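SOXA (Paracoccus denitrificans, PDB 2C1D) is the diheme c-type cytochrome subunit of the SoxAX complex, which joins thiosulfate to a cysteine of the sulfur carrier SoxYZ in sulfur oxidation. Local coordinates at residues D67-A72 with S79-H84; A116-T119 with G123-K126; V3-V8 with S45-E50. All coordinates share one frame; numbering follows the deposited sequence.

Contact 1 (D67-A72 with S79-H84); sequences DKWNAA and SCASCH. With HEC (heme c), chain I.
Trp-69 lays its indole against the start of helix 80-84. Cys-80 CB sits over the six-membered ring of Trp-69, 3.6 Å from its centroid, in a CH-pi contact. The indole gets there because its CG lies anti to the backbone N (chi1 171°). Farther along the ring, Trp-69 CZ2 meets His-84 CB at 3.5 Å. The Trp-69 and His-84 rings meet obliquely, with their planes 31° apart. Trp-69 O takes a hydrogen bond from Ala-81 N at 3.2 Å. Ser-79 is the N-cap of helix 80-84: its OG accepts from Ser-82 N at 3.0 Å. Ser-79 CB touches Ala-71 O at 3.1 Å, and a water links Ser-79 OG to Asn-70 O.

Cys-80, Cys-83 and His-84 form the CXXCH motif of a c-type heme. Cys-80 SG is bonded to the heme carbon CAB at 1.9 Å. His-84 NE2 binds the heme iron FE at 2.1 Å. The tryptophan thus backs both a thioether cysteine and an axial ligand. Gln-85 O accepts from Trp-69 NE1. Helix 132-143 packs beside the contact, with Met-137 touching Trp-69 and Cys-80, and Leu-140 touching Trp-69.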
loop_
_atom_site.group_PDB
_atom_site.type_symbol
_atom_site.label_atom_id
_atom_site.label_comp_id
_atom_site.label_asym_id
_atom_site.label_seq_id
_atom_site.Cartn_x
_atom_site.Cartn_y
_atom_site.Cartn_z
ATOM N N ASP A 67 26.694 1.846 -13.591
ATOM C CA ASP A 67 27.924 2.567 -13.256
ATOM C C ASP A 67 28.441 2.149 -11.899
ATOM O O ASP A 67 29.629 1.898 -11.740
ATOM C CB ASP A 67 27.733 4.091 -13.337
ATOM C CG ASP A 67 27.471 4.569 -14.765
ATOM O OD1 ASP A 67 27.802 3.841 -15.725
ATOM O OD2 ASP A 67 26.914 5.642 -15.038
ATOM N N LYS A 68 27.556 2.012 -10.931
ATOM C CA LYS A 68 27.967 1.633 -9.591
ATOM C C LYS A 68 28.420 0.162 -9.545
ATOM O O LYS A 68 29.321 -0.181 -8.789
ATOM C CB LYS A 68 26.853 1.914 -8.573
ATOM C CG LYS A 68 26.532 3.420 -8.433
ATOM C CD LYS A 68 25.233 3.739 -7.686
ATOM C CE LYS A 68 25.183 5.245 -7.322
ATOM N NZ LYS A 68 23.951 5.648 -6.565
ATOM N N TRP A 69 27.829 -0.684 -10.376
ATOM C CA TRP A 69 28.224 -2.102 -10.480
ATOM C C TRP A 69 29.669 -2.217 -10.983
ATOM O O TRP A 69 30.429 -3.069 -10.523
ATOM C CB TRP A 69 27.266 -2.830 -11.421
ATOM C CG TRP A 69 27.630 -4.236 -11.818
ATOM C CD1 TRP A 69 28.433 -4.618 -12.871
ATOM C CD2 TRP A 69 27.134 -5.442 -11.238
ATOM N NE1 TRP A 69 28.511 -5.991 -12.941
ATOM C CE2 TRP A 69 27.722 -6.529 -11.955
ATOM C CE3 TRP A 69 26.291 -5.726 -10.149
ATOM C CZ2 TRP A 69 27.488 -7.856 -11.624
ATOM C CZ3 TRP A 69 26.046 -7.059 -9.821
ATOM C CH2 TRP A 69 26.631 -8.110 -10.569
ATOM N N ASN A 70 30.030 -1.332 -11.911
ATOM C CA ASN A 70 31.367 -1.295 -12.500
ATOM C C ASN A 70 32.380 -0.446 -11.735
ATOM O O ASN A 70 33.569 -0.482 -12.055
ATOM C CB ASN A 70 31.299 -0.822 -13.961
ATOM C CG ASN A 70 30.654 -1.841 -14.865
ATOM O OD1 ASN A 70 30.966 -3.041 -14.796
ATOM N ND2 ASN A 70 29.741 -1.387 -15.710
ATOM N N ALA A 71 31.945 0.303 -10.726
ATOM C CA ALA A 71 32.845 1.218 -10.028
ATOM C C ALA A 71 33.686 0.518 -8.960
ATOM O O ALA A 71 33.196 -0.285 -8.167
ATOM C CB ALA A 71 32.063 2.370 -9.408
ATOM N N ALA A 72 34.964 0.862 -8.942
ATOM C CA ALA A 72 35.889 0.358 -7.935
ATOM C C ALA A 72 35.659 1.083 -6.619
ATOM O O ALA A 72 36.501 1.876 -6.191
ATOM C CB ALA A 72 37.340 0.548 -8.414
ATOM N N SER A 79 35.123 -3.993 -7.216
ATOM C CA SER A 79 33.820 -3.705 -7.800
ATOM C C SER A 79 32.942 -4.969 -7.865
ATOM O O SER A 79 33.445 -6.105 -7.759
ATOM C CB SER A 79 33.985 -3.137 -9.204
ATOM O OG SER A 79 34.439 -4.125 -10.086
ATOM N N CYS A 80 31.632 -4.758 -8.028
ATOM C CA CYS A 80 30.707 -5.874 -8.240
ATOM C C CYS A 80 31.230 -6.702 -9.397
ATOM O O CYS A 80 31.365 -7.917 -9.312
ATOM C CB CYS A 80 29.274 -5.389 -8.557
ATOM S SG CYS A 80 28.593 -4.245 -7.327
ATOM N N ALA A 81 31.568 -6.031 -10.480
ATOM C CA ALA A 81 31.971 -6.729 -11.685
ATOM C C ALA A 81 33.252 -7.530 -11.522
ATOM O O ALA A 81 33.450 -8.494 -12.251
ATOM C CB ALA A 81 32.108 -5.758 -12.831
ATOM N N SER A 82 34.135 -7.105 -10.616
ATOM C CA SER A 82 35.420 -7.780 -10.393
ATOM C C SER A 82 35.206 -9.235 -9.986
ATOM O O SER A 82 36.036 -10.084 -10.316
ATOM C CB SER A 82 36.315 -7.022 -9.388
ATOM O OG SER A 82 35.803 -7.005 -8.067
ATOM N N CYS A 83 34.076 -9.526 -9.337
ATOM C CA CYS A 83 33.710 -10.894 -8.978
ATOM C C CYS A 83 32.596 -11.502 -9.812
ATOM O O CYS A 83 32.632 -12.697 -10.098
ATOM C CB CYS A 83 33.324 -10.974 -7.517
ATOM S SG CYS A 83 34.695 -10.618 -6.392
ATOM N N HIS A 84 31.604 -10.702 -10.192
ATOM C CA HIS A 84 30.394 -11.233 -10.853
ATOM C C HIS A 84 30.400 -11.024 -12.354
ATOM O O HIS A 84 29.479 -11.467 -13.029
ATOM C CB HIS A 84 29.151 -10.571 -10.288
ATOM C CG HIS A 84 28.893 -10.901 -8.864
ATOM N ND1 HIS A 84 28.589 -12.176 -8.443
ATOM C CD2 HIS A 84 28.857 -10.117 -7.765
ATOM C CE1 HIS A 84 28.390 -12.165 -7.138
ATOM N NE2 HIS A 84 28.552 -10.926 -6.698
HETATM FE FE HEC I . 28.326 -10.451 -4.653
HETATM C CHA HEC I . 26.417 -13.283 -3.880
HETATM C CHB HEC I . 25.546 -8.836 -5.575
HETATM C CHC HEC I . 30.209 -7.669 -5.057
HETATM C CHD HEC I . 31.169 -12.372 -4.439
HETATM N NA HEC I . 26.367 -10.987 -4.730
HETATM C C1A HEC I . 25.780 -12.181 -4.387
HETATM C C2A HEC I . 24.368 -12.066 -4.601
HETATM C C3A HEC I . 24.132 -10.834 -5.068
HETATM C C4A HEC I . 25.383 -10.117 -5.133
HETATM C CMA HEC I . 22.774 -10.228 -5.438
HETATM C CAA HEC I . 23.353 -13.193 -4.330
HETATM C CBA HEC I . 23.535 -14.236 -5.415
HETATM C CGA HEC I . 22.757 -15.521 -5.178
HETATM O O1A HEC I . 22.416 -15.867 -4.024
HETATM O O2A HEC I . 22.507 -16.193 -6.216
HETATM N NB HEC I . 27.945 -8.581 -5.252
HETATM C C1B HEC I . 26.687 -8.080 -5.496
HETATM C C2B HEC I . 26.809 -6.634 -5.619
HETATM C C3B HEC I . 28.100 -6.309 -5.485
HETATM C C4B HEC I . 28.845 -7.539 -5.251
HETATM C CMB HEC I . 25.639 -5.682 -5.943
HETATM C CAB HEC I . 28.709 -4.870 -5.545
HETATM C CBB HEC I . 28.101 -4.023 -4.656
HETATM N NC HEC I . 30.351 -10.111 -4.755
HETATM C C1C HEC I . 30.905 -8.853 -4.839
HETATM C C2C HEC I . 32.346 -9.013 -4.803
HETATM C C3C HEC I . 32.623 -10.306 -4.507
HETATM C C4C HEC I . 31.360 -11.025 -4.564
HETATM C CMC HEC I . 33.322 -7.818 -4.708
HETATM C CAC HEC I . 34.024 -10.979 -4.312
HETATM C CBC HEC I . 34.894 -10.450 -3.423
HETATM N ND HEC I . 28.709 -12.511 -4.229
HETATM C C1D HEC I . 29.998 -13.034 -4.143
HETATM C C2D HEC I . 29.923 -14.399 -3.660
HETATM C C3D HEC I . 28.444 -14.682 -3.460
HETATM C C4D HEC I . 27.767 -13.456 -3.849
HETATM C CMD HEC I . 31.070 -15.390 -3.388
HETATM C CAD HEC I . 27.799 -15.983 -2.956
HETATM C CBD HEC I . 27.540 -16.884 -4.125
HETATM C CGD HEC I . 26.765 -18.131 -3.701
HETATM O O1D HEC I . 26.932 -19.196 -4.367
HETATM O O2D HEC I . 25.985 -18.038 -2.729
HETATM O O HOH W 1 31.105 -1.867 -7.414
HETATM O O HOH W 2 35.194 -3.072 -12.295
#

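Contact 2 (A116-T119 with G123-K126); sequences ACVT and GLEK. With HEC (heme c), chain I.
Val-118 and Leu-124 meet where helix 110-122 ends and the chain turns back past its last turns. Val-118 O accepts a hydrogen bond from Leu-124 N at 3.1 Å, with an N-H...O angle of 158°. Donor and acceptor are six positions apart, and Val-118 lies in a wider, pi-type turn at 117-119. Gly-123 is the first residue to leave the helical conformation. Its phi is positive (66°), a value that favours glycine.

The tight part lies around this bond. Val-118 CG1 packs on Leu-124 CB at 3.8 Å, and the two side chains cross at about a right angle. This methyl lies anti to the backbone N (chi1 175°), which turns it to the leucine. Val-118 CG1 also touches Glu-125 O at 3.7 Å. Next to it, Thr-119 CA makes a CA-H...O contact with Leu-124 O at 3.3 Å. Thr-119 CG2 also touches Leu-124 O, at 3.4 Å.

The outer side is looser. Thr-119 CG2 touches Lys-126 CB at 3.6 Å, and the two side chains run side by side in the same direction. The end of the lysine leads away from the helix. Glu-125 also points away, and both residues are exposed. Thr-119 OG1 turns back to its own helix and bonds Asn-115 O.

Cys-117 faces away from the loop, and Cys-117 SG binds the heme iron FE at 2.2 Å. Val-118 CG2 lies near the heme, while CG1 faces the loop.

The chemistry across the contact is thus that of backbone and methyl groups, with one hydrogen bond and no charge pairing. The loop's own contacts are with Val-118 and Thr-119, just after the iron ligand Cys-117, and not with the iron.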
loop_
_atom_site.group_PDB
_atom_site.type_symbol
_atom_site.label_atom_id
_atom_site.label_comp_id
_atom_site.label_asym_id
_atom_site.label_seq_id
_atom_site.Cartn_x
_atom_site.Cartn_y
_atom_site.Cartn_z
ATOM N N ALA A 116 25.362 -7.943 1.980
ATOM C CA ALA A 116 26.337 -8.963 2.369
ATOM C C ALA A 116 27.642 -8.748 1.578
ATOM O O ALA A 116 28.744 -8.789 2.145
ATOM C CB ALA A 116 25.790 -10.381 2.188
ATOM N N CYS A 117 27.529 -8.466 0.283
ATOM C CA CYS A 117 28.716 -8.248 -0.515
ATOM C C CYS A 117 29.365 -6.918 -0.172
ATOM O O CYS A 117 30.578 -6.843 0.049
ATOM C CB CYS A 117 28.421 -8.401 -2.003
ATOM S SG CYS A 117 28.192 -10.157 -2.470
ATOM N N VAL A 118 28.551 -5.872 -0.086
ATOM C CA VAL A 118 29.053 -4.545 0.305
ATOM C C VAL A 118 29.912 -4.599 1.588
ATOM O O VAL A 118 31.010 -4.039 1.608
ATOM C CB VAL A 118 27.893 -3.541 0.488
ATOM C CG1 VAL A 118 28.389 -2.194 1.001
ATOM C CG2 VAL A 118 27.144 -3.343 -0.798
ATOM N N THR A 119 29.435 -5.264 2.634
ATOM C CA THR A 119 30.131 -5.257 3.931
ATOM C C THR A 119 31.245 -6.309 4.060
ATOM O O THR A 119 32.382 -5.998 4.444
ATOM C CB THR A 119 29.153 -5.408 5.115
ATOM O OG1 THR A 119 28.404 -6.626 4.991
ATOM C CG2 THR A 119 28.101 -4.268 5.113
ATOM N N GLY A 123 34.423 -4.285 2.101
ATOM C CA GLY A 123 34.908 -3.581 3.277
ATOM C C GLY A 123 34.205 -2.265 3.575
ATOM O O GLY A 123 34.782 -1.363 4.187
ATOM N N LEU A 124 32.956 -2.149 3.129
ATOM C CA LEU A 124 32.222 -0.912 3.259
ATOM C C LEU A 124 31.158 -1.001 4.336
ATOM O O LEU A 124 30.648 -2.074 4.694
ATOM C CB LEU A 124 31.607 -0.494 1.919
ATOM C CG LEU A 124 32.558 -0.200 0.757
ATOM C CD1 LEU A 124 31.767 -0.076 -0.541
ATOM C CD2 LEU A 124 33.402 1.069 1.006
ATOM N N GLU A 125 30.861 0.168 4.869
ATOM C CA GLU A 125 29.738 0.369 5.746
ATOM C C GLU A 125 28.506 -0.009 4.931
ATOM O O GLU A 125 28.442 0.274 3.733
ATOM C CB GLU A 125 29.709 1.844 6.188
ATOM C CG GLU A 125 28.402 2.330 6.791
ATOM C CD GLU A 125 28.580 3.599 7.627
ATOM O OE1 GLU A 125 29.656 4.253 7.520
ATOM O OE2 GLU A 125 27.646 3.941 8.399
ATOM N N LYS A 126 27.558 -0.679 5.566
ATOM C CA LYS A 126 26.360 -1.135 4.852
ATOM C C LYS A 126 25.631 0.037 4.194
ATOM O O LYS A 126 25.583 1.150 4.747
ATOM C CB LYS A 126 25.437 -1.955 5.757
ATOM C CG LYS A 126 24.479 -1.189 6.680
ATOM C CD LYS A 126 23.351 -2.102 7.242
ATOM C CE LYS A 126 21.925 -1.700 6.729
ATOM N NZ LYS A 126 20.874 -2.799 6.885
HETATM FE FE HEC I . 28.326 -10.451 -4.653
HETATM C CHA HEC I . 26.417 -13.283 -3.880
HETATM C CHB HEC I . 25.546 -8.836 -5.575
HETATM C CHC HEC I . 30.209 -7.669 -5.057
HETATM C CHD HEC I . 31.169 -12.372 -4.439
HETATM N NA HEC I . 26.367 -10.987 -4.730
HETATM C C1A HEC I . 25.780 -12.181 -4.387
HETATM C C2A HEC I . 24.368 -12.066 -4.601
HETATM C C3A HEC I . 24.132 -10.834 -5.068
HETATM C C4A HEC I . 25.383 -10.117 -5.133
HETATM C CMA HEC I . 22.774 -10.228 -5.438
HETATM C CAA HEC I . 23.353 -13.193 -4.330
HETATM C CBA HEC I . 23.535 -14.236 -5.415
HETATM C CGA HEC I . 22.757 -15.521 -5.178
HETATM O O1A HEC I . 22.416 -15.867 -4.024
HETATM O O2A HEC I . 22.507 -16.193 -6.216
HETATM N NB HEC I . 27.945 -8.581 -5.252
HETATM C C1B HEC I . 26.687 -8.080 -5.496
HETATM C C2B HEC I . 26.809 -6.634 -5.619
HETATM C C3B HEC I . 28.100 -6.309 -5.485
HETATM C C4B HEC I . 28.845 -7.539 -5.251
HETATM C CMB HEC I . 25.639 -5.682 -5.943
HETATM C CAB HEC I . 28.709 -4.870 -5.545
HETATM C CBB HEC I . 28.101 -4.023 -4.656
HETATM N NC HEC I . 30.351 -10.111 -4.755
HETATM C C1C HEC I . 30.905 -8.853 -4.839
HETATM C C2C HEC I . 32.346 -9.013 -4.803
HETATM C C3C HEC I . 32.623 -10.306 -4.507
HETATM C C4C HEC I . 31.360 -11.025 -4.564
HETATM C CMC HEC I . 33.322 -7.818 -4.708
HETATM C CAC HEC I . 34.024 -10.979 -4.312
HETATM C CBC HEC I . 34.894 -10.450 -3.423
HETATM N ND HEC I . 28.709 -12.511 -4.229
HETATM C C1D HEC I . 29.998 -13.034 -4.143
HETATM C C2D HEC I . 29.923 -14.399 -3.660
HETATM C C3D HEC I . 28.444 -14.682 -3.460
HETATM C C4D HEC I . 27.767 -13.456 -3.849
HETATM C CMD HEC I . 31.070 -15.390 -3.388
HETATM C CAD HEC I . 27.799 -15.983 -2.956
HETATM C CBD HEC I . 27.540 -16.884 -4.125
HETATM C CGD HEC I . 26.765 -18.131 -3.701
HETATM O O1D HEC I . 26.932 -19.196 -4.367
HETATM O O2D HEC I . 25.985 -18.038 -2.729
#

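Contact 3 (V3-V8 with S45-E50); sequences VEDGLV and STRDLE
Arg-47 holds Asp-5 side-on through two nitrogens. NE and NH2 of Arg-47 both donate to Asp-5 OD2, each at 3.1 Å, in a salt bridge. The oxygen lies at the edge of the guanidinium, close to its plane. The carboxylate is turned 75° from that plane, and OD2 is met on its anti side, one nitrogen coming from each face. The arginine chain bends at chi3 (-44°), which turns its flat end to this edge-on approach. Asp-5 OD1 accepts from Gly-6 N at 2.7 Å and forms a second salt bridge, with Arg-51. Arg-47 NH1 donates to Arg-42 O.

Packing builds outward from this pair. Val-3 CG1 sits over the centre of one guanidinium face, 3.7 Å from Arg-47 CZ. A methionine in place of Arg-47 would probably leave Asp-5 OD2 without two of its donors and take from Val-3 the flat face it rests on. Farther along, Leu-7 CD2 touches Glu-50 OE1 at 3.8 Å. The other oxygen, Glu-50 OE2, is held by Arg-263 and by Val-262 N. Trp-39 packs against Asp-5, Leu-7 and Glu-50, and its NE1 donates to Arg-47 O.

Strand 7-9 is an outer strand of a three-stranded antiparallel sheet, and Leu-7 also packs on Ile-18 of the middle strand. Glu-50 lies about 8 Å, side chain to side chain, from the zinc ligands Asp-52 and Asp-55. The contact is a buried join in which a salt bridge ties the loop before an edge strand to helix 44-48, with Leu-7 of the strand packed on Glu-50.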
loop_
_atom_site.group_PDB
_atom_site.type_symbol
_atom_site.label_atom_id
_atom_site.label_comp_id
_atom_site.label_asym_id
_atom_site.label_seq_id
_atom_site.Cartn_x
_atom_site.Cartn_y
_atom_site.Cartn_z
ATOM N N VAL A 3 -8.112 -2.080 -16.636
ATOM C CA VAL A 3 -8.267 -1.811 -18.064
ATOM C C VAL A 3 -7.938 -3.058 -18.911
ATOM O O VAL A 3 -7.115 -3.886 -18.533
ATOM C CB VAL A 3 -7.393 -0.597 -18.495
ATOM C CG1 VAL A 3 -5.899 -0.982 -18.609
ATOM C CG2 VAL A 3 -7.900 0.012 -19.799
ATOM N N GLU A 4 -8.627 -3.207 -20.033
ATOM C CA GLU A 4 -8.240 -4.171 -21.045
ATOM C C GLU A 4 -7.076 -3.525 -21.815
ATOM O O GLU A 4 -7.263 -2.498 -22.478
ATOM C CB GLU A 4 -9.440 -4.472 -21.957
ATOM C CG GLU A 4 -9.184 -5.480 -23.086
ATOM C CD GLU A 4 -9.471 -6.922 -22.693
ATOM O OE1 GLU A 4 -10.555 -7.445 -23.082
ATOM O OE2 GLU A 4 -8.603 -7.536 -22.014
ATOM N N ASP A 5 -5.873 -4.095 -21.669
ATOM C CA ASP A 5 -4.664 -3.645 -22.400
ATOM C C ASP A 5 -3.583 -4.735 -22.342
ATOM O O ASP A 5 -3.710 -5.709 -21.603
ATOM C CB ASP A 5 -4.141 -2.317 -21.827
ATOM C CG ASP A 5 -3.345 -1.480 -22.834
ATOM O OD1 ASP A 5 -2.888 -1.982 -23.881
ATOM O OD2 ASP A 5 -3.096 -0.277 -22.635
ATOM N N GLY A 6 -2.548 -4.603 -23.167
ATOM C CA GLY A 6 -1.416 -5.516 -23.144
ATOM C C GLY A 6 -0.107 -4.747 -23.133
ATOM O O GLY A 6 -0.025 -3.660 -23.702
ATOM N N LEU A 7 0.907 -5.310 -22.478
ATOM C CA LEU A 7 2.196 -4.650 -22.313
ATOM C C LEU A 7 3.329 -5.447 -22.967
ATOM O O LEU A 7 3.656 -6.561 -22.556
ATOM C CB LEU A 7 2.492 -4.395 -20.818
ATOM C CG LEU A 7 3.859 -3.796 -20.462
ATOM C CD1 LEU A 7 4.171 -2.537 -21.279
ATOM C CD2 LEU A 7 3.928 -3.488 -18.960
ATOM N N VAL A 8 3.934 -4.835 -23.978
ATOM C CA VAL A 8 5.088 -5.362 -24.678
ATOM C C VAL A 8 6.047 -4.186 -24.727
ATOM O O VAL A 8 5.745 -3.150 -25.308
ATOM C CB VAL A 8 4.722 -5.831 -26.103
ATOM C CG1 VAL A 8 5.926 -6.416 -26.803
ATOM C CG2 VAL A 8 3.612 -6.884 -26.047
ATOM N N SER A 45 -1.644 7.463 -20.138
ATOM C CA SER A 45 -0.404 8.220 -20.262
ATOM C C SER A 45 0.673 7.629 -19.324
ATOM O O SER A 45 1.855 7.597 -19.668
ATOM C CB SER A 45 -0.621 9.726 -20.038
ATOM O OG SER A 45 -0.227 10.152 -18.739
ATOM N N THR A 46 0.267 7.123 -18.160
ATOM C CA THR A 46 1.237 6.507 -17.248
ATOM C C THR A 46 1.630 5.099 -17.758
ATOM O O THR A 46 2.797 4.727 -17.717
ATOM C CB THR A 46 0.654 6.423 -15.843
ATOM O OG1 THR A 46 0.333 7.738 -15.374
ATOM C CG2 THR A 46 1.693 5.883 -14.863
ATOM N N ARG A 47 0.652 4.344 -18.257
ATOM C CA ARG A 47 0.899 3.016 -18.826
ATOM C C ARG A 47 1.913 3.126 -19.965
ATOM O O ARG A 47 2.798 2.290 -20.094
ATOM C CB ARG A 47 -0.406 2.378 -19.333
ATOM C CG ARG A 47 -1.340 1.915 -18.218
ATOM C CD ARG A 47 -2.351 0.845 -18.601
ATOM N NE ARG A 47 -3.006 1.099 -19.885
ATOM C CZ ARG A 47 -4.049 1.928 -20.067
ATOM N NH1 ARG A 47 -4.557 2.638 -19.060
ATOM N NH2 ARG A 47 -4.587 2.055 -21.281
ATOM N N ASP A 48 1.795 4.197 -20.757
ATOM C CA ASP A 48 2.682 4.393 -21.911
ATOM C C ASP A 48 4.139 4.574 -21.481
ATOM O O ASP A 48 5.045 4.186 -22.210
ATOM C CB ASP A 48 2.208 5.580 -22.781
ATOM C CG ASP A 48 1.038 5.201 -23.707
ATOM O OD1 ASP A 48 0.553 6.053 -24.517
ATOM O OD2 ASP A 48 0.529 4.067 -23.746
ATOM N N LEU A 49 4.363 5.144 -20.297
ATOM C CA LEU A 49 5.733 5.326 -19.804
ATOM C C LEU A 49 6.497 4.024 -19.583
ATOM O O LEU A 49 7.711 4.028 -19.542
ATOM C CB LEU A 49 5.737 6.115 -18.514
ATOM C CG LEU A 49 5.202 7.529 -18.690
ATOM C CD1 LEU A 49 5.160 8.173 -17.348
ATOM C CD2 LEU A 49 6.078 8.316 -19.664
ATOM N N GLU A 50 5.797 2.916 -19.430
ATOM C CA GLU A 50 6.474 1.633 -19.207
ATOM C C GLU A 50 6.650 0.848 -20.509
ATOM O O GLU A 50 7.370 -0.167 -20.522
ATOM C CB GLU A 50 5.698 0.812 -18.176
ATOM C CG GLU A 50 6.456 -0.379 -17.650
ATOM C CD GLU A 50 5.858 -0.981 -16.383
ATOM O OE1 GLU A 50 6.111 -2.183 -16.149
ATOM O OE2 GLU A 50 5.155 -0.275 -15.614
#

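How the contacts relate
Along the chain contact 3 comes first, then contact 1, then contact 2. Contacts 1 and 2 lie within one cytochrome c domain, with centres about 13 Å apart. They do not touch directly, but both reach the same heme. Contact 1 supplies His-84 from helix 80-84 and contact 2 supplies Cys-117 from helix 110-122, so the iron is bound from opposite faces of the porphyrin. Contact 3 is remote, with its centre about 34 Å from that of contact 1 and about 38 Å from that of contact 2. Its helix 44-48 precedes helix 59-70 of contact 1. One region therefore builds a heme site, while the other joins the N-terminal segment and its edge strand to helix 44-48.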